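PDB 1OMO: alanine dehydrogenase from Archaeoglobus fulgidus, which catalyses the NAD(+)-dependent oxidative deamination of L-alanine to pyruvate and the reverse reductive amination, working as a homodimer. Local coordinates for residues Leu78-Pro90 and Pro95-Leu107. Sequence-based numbering, arbitrary orientation.
Sequences LPTVMALMILNSP and PLAVMDATYTTSL
An antiparallel beta hairpin, strand 83-88 with strand 95-100, pairs Met85 with Met99 through two backbone hydrogen bonds; Met85 N to Met99 O measures 2.9 Å. On the face that also carries Leu87 and Ala97, the two methionines run side by side, Met99 CG, set between its own backbone N and carbonyl carbon (chi1 47°), coming within 3.7 Å of Met85 CB. Helix 294-311 covers this face. The other face carries Ile86, whose CG2 lies 4.1 Å from Pro95 CB, and Asn88, whose OD1 is hydrogen-bonded to Trp66 NE1 of the second subunit. Near the turn a classic bulge sets Leu96 and Ala97 opposite Leu87, whose O takes Ala97 N at 3.2 Å and, weakly, Leu96 N. At the far end a side chain continues the pairing: Thr102 OG1 accepts from Ala83 N at 2.9 Å and donates to the syn lone pair of Asp100 OD1, while Thr102 N meets that oxygen from above the carboxylate plane, closing an Asx turn. With OG1 turned away from its own carbonyl carbon (chi1 -61°), Thr102 reaches the strand from the helix's first turn. Thr105 OG1 is hydrogen-bonded to Lys65 NZ, the inferred proton donor/acceptor. The whole is a bulged hairpin leading through an Asx turn into helix 102-120, which also carries NAD(+)-binding Arg108.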
# COMPACT_ATOMS: atom_id res chain seq x y z
N LEU A 78 20.87 -7.17 -10.18
CA LEU A 78 19.59 -6.46 -10.28
C LEU A 78 19.69 -5.08 -9.69
O LEU A 78 20.51 -4.82 -8.82
CB LEU A 78 18.50 -7.20 -9.52
CG LEU A 78 17.99 -8.55 -9.97
CD1 LEU A 78 17.28 -9.24 -8.78
CD2 LEU A 78 17.06 -8.37 -11.17
N PRO A 79 18.80 -4.18 -10.13
CA PRO A 79 18.79 -2.80 -9.63
C PRO A 79 18.48 -2.80 -8.15
O PRO A 79 17.78 -3.67 -7.67
CB PRO A 79 17.65 -2.15 -10.42
CG PRO A 79 17.54 -2.97 -11.65
CD PRO A 79 17.73 -4.37 -11.13
N THR A 80 18.94 -1.79 -7.45
CA THR A 80 18.69 -1.68 -6.04
C THR A 80 17.22 -1.33 -5.77
O THR A 80 16.62 -1.77 -4.78
CB THR A 80 19.63 -0.59 -5.43
OG1 THR A 80 20.96 -1.11 -5.34
CG2 THR A 80 19.17 -0.13 -4.04
N VAL A 81 16.65 -0.55 -6.68
CA VAL A 81 15.30 -0.03 -6.59
C VAL A 81 14.49 -0.40 -7.83
O VAL A 81 14.92 -0.16 -8.97
CB VAL A 81 15.36 1.51 -6.48
CG1 VAL A 81 13.99 2.12 -6.30
CG2 VAL A 81 16.27 1.89 -5.34
N MET A 82 13.33 -1.01 -7.60
CA MET A 82 12.41 -1.37 -8.67
C MET A 82 11.07 -0.87 -8.12
O MET A 82 10.80 -0.96 -6.92
CB MET A 82 12.38 -2.88 -8.89
CG MET A 82 13.57 -3.44 -9.68
SD MET A 82 13.67 -5.26 -9.53
CE MET A 82 14.42 -5.36 -7.91
N ALA A 83 10.26 -0.27 -8.98
CA ALA A 83 8.96 0.20 -8.51
C ALA A 83 7.87 -0.01 -9.54
O ALA A 83 8.12 0.06 -10.76
CB ALA A 83 9.02 1.69 -8.09
N LEU A 84 6.68 -0.28 -9.02
CA LEU A 84 5.49 -0.51 -9.82
C LEU A 84 4.40 0.37 -9.29
O LEU A 84 4.21 0.46 -8.06
CB LEU A 84 5.02 -1.95 -9.71
CG LEU A 84 5.80 -3.02 -10.45
CD1 LEU A 84 5.08 -4.39 -10.26
CD2 LEU A 84 5.92 -2.62 -11.93
N MET A 85 3.67 0.99 -10.21
CA MET A 85 2.55 1.87 -9.91
C MET A 85 1.28 1.29 -10.51
O MET A 85 1.24 0.90 -11.69
CB MET A 85 2.80 3.26 -10.53
CG MET A 85 1.54 4.17 -10.70
SD MET A 85 0.76 4.61 -9.12
CE MET A 85 1.89 5.99 -8.62
N ILE A 86 0.25 1.20 -9.67
CA ILE A 86 -1.06 0.76 -10.12
C ILE A 86 -1.86 2.08 -10.12
O ILE A 86 -1.98 2.76 -9.09
CB ILE A 86 -1.73 -0.25 -9.15
CG1 ILE A 86 -0.90 -1.54 -9.02
CG2 ILE A 86 -3.13 -0.58 -9.70
CD1 ILE A 86 -1.31 -2.50 -7.88
N LEU A 87 -2.37 2.46 -11.29
CA LEU A 87 -3.13 3.70 -11.47
C LEU A 87 -4.59 3.32 -11.52
O LEU A 87 -4.96 2.49 -12.33
CB LEU A 87 -2.80 4.37 -12.81
CG LEU A 87 -2.39 5.82 -12.95
CD1 LEU A 87 -2.74 6.23 -14.36
CD2 LEU A 87 -3.06 6.73 -11.98
N ASN A 88 -5.41 3.96 -10.69
CA ASN A 88 -6.84 3.63 -10.66
C ASN A 88 -7.76 4.81 -10.94
O ASN A 88 -7.34 5.96 -10.93
CB ASN A 88 -7.25 3.05 -9.31
CG ASN A 88 -6.38 1.87 -8.87
OD1 ASN A 88 -5.16 2.01 -8.68
ND2 ASN A 88 -7.01 0.71 -8.69
N SER A 89 -9.03 4.50 -11.19
CA SER A 89 -10.04 5.53 -11.41
C SER A 89 -10.71 5.79 -10.06
O SER A 89 -11.15 4.87 -9.40
CB SER A 89 -11.10 5.04 -12.40
OG SER A 89 -12.32 5.75 -12.24
N PRO A 90 -10.78 7.06 -9.63
CA PRO A 90 -11.43 7.29 -8.34
C PRO A 90 -12.96 7.07 -8.38
O PRO A 90 -13.59 6.89 -7.33
CB PRO A 90 -11.07 8.75 -8.03
CG PRO A 90 -9.79 8.98 -8.80
CD PRO A 90 -10.11 8.28 -10.11
N PRO A 95 -8.47 -0.51 -11.98
CA PRO A 95 -7.02 -0.41 -12.21
C PRO A 95 -6.76 -0.16 -13.70
O PRO A 95 -6.66 -1.11 -14.50
CB PRO A 95 -6.49 -1.77 -11.75
CG PRO A 95 -7.63 -2.70 -12.04
CD PRO A 95 -8.87 -1.89 -11.64
N LEU A 96 -6.68 1.12 -14.04
CA LEU A 96 -6.45 1.61 -15.39
C LEU A 96 -5.10 1.17 -15.95
O LEU A 96 -4.97 0.87 -17.14
CB LEU A 96 -6.49 3.15 -15.37
CG LEU A 96 -7.72 4.04 -15.61
CD1 LEU A 96 -9.01 3.24 -15.62
CD2 LEU A 96 -7.77 5.10 -14.51
N ALA A 97 -4.08 1.12 -15.10
CA ALA A 97 -2.76 0.75 -15.60
C ALA A 97 -1.83 0.23 -14.49
O ALA A 97 -2.01 0.54 -13.30
CB ALA A 97 -2.10 1.98 -16.29
N VAL A 98 -0.87 -0.58 -14.91
CA VAL A 98 0.16 -1.11 -14.03
C VAL A 98 1.39 -0.73 -14.83
O VAL A 98 1.58 -1.23 -15.95
CB VAL A 98 0.11 -2.65 -13.90
CG1 VAL A 98 1.35 -3.13 -13.16
CG2 VAL A 98 -1.15 -3.08 -13.12
N MET A 99 2.19 0.19 -14.29
CA MET A 99 3.40 0.69 -14.96
C MET A 99 4.68 0.62 -14.15
O MET A 99 4.67 0.56 -12.92
CB MET A 99 3.34 2.19 -15.26
CG MET A 99 2.91 3.17 -14.24
SD MET A 99 2.71 4.72 -15.20
CE MET A 99 1.04 4.42 -15.71
N ASP A 100 5.79 0.72 -14.86
CA ASP A 100 7.07 0.78 -14.21
C ASP A 100 7.11 2.18 -13.60
O ASP A 100 6.74 3.17 -14.26
CB ASP A 100 8.23 0.71 -15.20
CG ASP A 100 9.54 1.19 -14.58
OD1 ASP A 100 9.91 0.63 -13.55
OD2 ASP A 100 10.20 2.12 -15.07
N ALA A 101 7.53 2.28 -12.36
CA ALA A 101 7.67 3.58 -11.73
C ALA A 101 9.15 3.72 -11.33
O ALA A 101 9.50 4.61 -10.54
CB ALA A 101 6.75 3.70 -10.50
N THR A 102 10.02 2.86 -11.88
CA THR A 102 11.43 2.92 -11.49
C THR A 102 12.02 4.19 -12.06
O THR A 102 12.59 5.00 -11.36
CB THR A 102 12.25 1.69 -11.99
OG1 THR A 102 11.71 0.49 -11.41
CG2 THR A 102 13.74 1.82 -11.55
N TYR A 103 11.84 4.38 -13.35
CA TYR A 103 12.35 5.56 -13.98
C TYR A 103 11.66 6.84 -13.52
O TYR A 103 12.33 7.84 -13.28
CB TYR A 103 12.22 5.42 -15.48
CG TYR A 103 12.55 6.67 -16.27
CD1 TYR A 103 11.53 7.45 -16.82
CD2 TYR A 103 13.87 7.02 -16.54
CE1 TYR A 103 11.83 8.54 -17.63
CE2 TYR A 103 14.17 8.11 -17.33
CZ TYR A 103 13.14 8.86 -17.87
OH TYR A 103 13.43 9.96 -18.63
N THR A 104 10.33 6.82 -13.37
CA THR A 104 9.65 8.03 -13.00
C THR A 104 9.90 8.43 -11.57
O THR A 104 9.62 9.55 -11.20
CB THR A 104 8.09 7.98 -13.25
OG1 THR A 104 7.51 6.83 -12.62
CG2 THR A 104 7.79 7.99 -14.77
N THR A 105 10.40 7.51 -10.76
CA THR A 105 10.71 7.86 -9.37
C THR A 105 11.95 8.79 -9.42
O THR A 105 12.00 9.82 -8.73
CB THR A 105 11.01 6.59 -8.52
OG1 THR A 105 9.80 5.85 -8.34
CG2 THR A 105 11.61 6.96 -7.17
N SER A 106 12.92 8.46 -10.27
CA SER A 106 14.14 9.28 -10.40
C SER A 106 13.77 10.62 -11.05
O SER A 106 14.19 11.69 -10.59
CB SER A 106 15.20 8.58 -11.28
OG SER A 106 15.90 7.61 -10.52
N LEU A 107 12.95 10.53 -12.09
CA LEU A 107 12.49 11.69 -12.85
C LEU A 107 11.80 12.71 -11.96
O LEU A 107 12.18 13.88 -11.95
CB LEU A 107 11.53 11.25 -13.96
CG LEU A 107 11.53 11.94 -15.33
CD1 LEU A 107 10.11 12.31 -15.70
CD2 LEU A 107 12.41 13.14 -15.37